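Tumor necrosis factor ligand superfamily member 9 (Mus musculus, PDB 6MKB) acts as a TNF-family cytokine that binds the receptor TNFRSF9 (4-1BB) and induces the proliferation of activated T cells. Local coordinates at residues V9-L14 against K50-D55. Residues are numbered along the deposited sequence; the frame is centred on the assembly and turned at random.
Sequences VFAKLL and KELVVD
A11 and L52 mark the closest approach of two strands running in opposite directions, their CA atoms 9.0 Å apart. That gap is too wide for strand pairing, and no hydrogen bond joins 9-14 to 50-55; the backbones belong to different layers. A11 and L13 make their backbone bonds with L161 and F159 of strand 149-166, whereas strand 51-54 pairs with 43-46 and 129-140. This is the jelly-roll beta-sandwich of the TNF homology domain, with strand 10-15 in the inner sheet facing strand 51-54 in the outer across an apolar core.

L52 is the one residue of 50-55 whose side chain touches 9-14. Its CG lies anti to the backbone N (chi1 -178°), and chi2 of 56° leaves CD2 extended away from CA, so the isopropyl fork is thrust toward 9-14 and comes between A11 and L13. CD2 of L52 approaches the methyl CB of A11 at 4.4 Å, and CD1 of L52 meets CD1 of L13 at 4.3 Å, methyl against methyl. L13 reaches in from its own strand with CD1 as the extended branch (chi2 177°) and also packs on W28; A11 has L43 as a further neighbour. All three residues are buried, and the contact is small and purely apolar, burying 113 Å² over both sides.

E51 points away from 9-14, its carboxylate held between R130 and K90 by salt bridges, just where K50 and E51 form a G1 beta bulge opposite E46. On the other face of strand 10-15, F10 packs on V164 and K12 on L122, both of the second subunit.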
# COMPACT_ATOMS: atom_id res chain seq x y z
N VAL B 9 12.08 -11.65 8.15
CA VAL B 9 10.90 -12.47 7.90
C VAL B 9 10.02 -11.66 6.96
O VAL B 9 9.56 -10.58 7.32
CB VAL B 9 10.19 -12.88 9.21
CG1 VAL B 9 8.89 -13.63 8.92
CG2 VAL B 9 11.12 -13.73 10.09
N PHE B 10 9.91 -12.12 5.70
CA PHE B 10 9.20 -11.44 4.62
C PHE B 10 8.65 -12.42 3.61
O PHE B 10 9.29 -13.42 3.29
CB PHE B 10 10.16 -10.43 3.90
CG PHE B 10 9.57 -9.66 2.73
CD1 PHE B 10 8.78 -8.54 2.93
CD2 PHE B 10 9.82 -10.06 1.42
CE1 PHE B 10 8.23 -7.84 1.85
CE2 PHE B 10 9.28 -9.36 0.34
CZ PHE B 10 8.50 -8.25 0.57
N ALA B 11 7.47 -12.10 3.06
CA ALA B 11 6.82 -12.86 1.99
C ALA B 11 6.08 -11.92 1.05
O ALA B 11 5.51 -10.93 1.49
CB ALA B 11 5.85 -13.88 2.57
N LYS B 12 6.12 -12.22 -0.25
CA LYS B 12 5.39 -11.50 -1.30
C LYS B 12 4.96 -12.52 -2.33
O LYS B 12 5.77 -12.94 -3.16
CB LYS B 12 6.20 -10.35 -1.94
CG LYS B 12 5.32 -9.46 -2.82
CD LYS B 12 6.08 -8.38 -3.60
CE LYS B 12 5.19 -7.87 -4.71
NZ LYS B 12 5.75 -6.70 -5.40
N LEU B 13 3.70 -12.96 -2.23
CA LEU B 13 3.07 -13.94 -3.11
C LEU B 13 2.43 -13.22 -4.27
O LEU B 13 2.00 -12.09 -4.11
CB LEU B 13 2.02 -14.80 -2.36
CG LEU B 13 2.50 -15.49 -1.08
CD1 LEU B 13 1.39 -16.23 -0.42
CD2 LEU B 13 3.66 -16.41 -1.33
N LEU B 14 2.39 -13.86 -5.45
CA LEU B 14 1.82 -13.28 -6.67
C LEU B 14 0.65 -14.14 -7.08
O LEU B 14 0.75 -15.36 -7.11
CB LEU B 14 2.87 -13.16 -7.80
CG LEU B 14 4.18 -12.42 -7.48
CD1 LEU B 14 5.07 -12.39 -8.70
CD2 LEU B 14 3.93 -10.98 -7.00
N LYS B 50 -4.87 -22.64 0.50
CA LYS B 50 -4.58 -21.35 -0.15
C LYS B 50 -4.21 -20.32 0.94
O LYS B 50 -4.49 -19.11 0.83
CB LYS B 50 -5.75 -20.87 -1.05
CG LYS B 50 -6.28 -21.92 -2.02
CD LYS B 50 -7.57 -21.49 -2.70
CE LYS B 50 -8.56 -22.61 -2.88
NZ LYS B 50 -8.02 -23.73 -3.70
N GLU B 51 -3.52 -20.82 2.00
CA GLU B 51 -3.14 -20.02 3.16
C GLU B 51 -1.64 -19.87 3.38
O GLU B 51 -0.86 -20.82 3.22
CB GLU B 51 -3.72 -20.63 4.44
CG GLU B 51 -5.21 -20.42 4.58
CD GLU B 51 -5.88 -21.24 5.66
OE1 GLU B 51 -5.25 -22.18 6.19
OE2 GLU B 51 -7.06 -20.95 5.96
N LEU B 52 -1.28 -18.67 3.80
CA LEU B 52 0.04 -18.28 4.22
C LEU B 52 0.08 -18.54 5.72
O LEU B 52 -0.79 -18.05 6.44
CB LEU B 52 0.28 -16.80 3.87
CG LEU B 52 1.65 -16.17 4.18
CD1 LEU B 52 2.76 -16.92 3.55
CD2 LEU B 52 1.71 -14.74 3.61
N VAL B 53 0.99 -19.42 6.15
CA VAL B 53 1.15 -19.86 7.54
C VAL B 53 2.34 -19.11 8.18
O VAL B 53 3.48 -19.24 7.73
CB VAL B 53 1.30 -21.42 7.67
CG1 VAL B 53 1.21 -21.86 9.13
CG2 VAL B 53 0.24 -22.14 6.83
N VAL B 54 2.06 -18.35 9.23
CA VAL B 54 3.00 -17.54 10.01
C VAL B 54 3.52 -18.40 11.18
O VAL B 54 2.73 -18.89 11.98
CB VAL B 54 2.31 -16.24 10.47
CG1 VAL B 54 3.06 -15.56 11.61
CG2 VAL B 54 2.11 -15.29 9.31
N ASP B 55 4.84 -18.58 11.25
CA ASP B 55 5.50 -19.41 12.25
C ASP B 55 5.56 -18.78 13.65
O ASP B 55 5.11 -19.40 14.61
CB ASP B 55 6.93 -19.70 11.79
CG ASP B 55 7.59 -20.99 12.23
OD1 ASP B 55 7.20 -21.52 13.31
OD2 ASP B 55 8.50 -21.46 11.52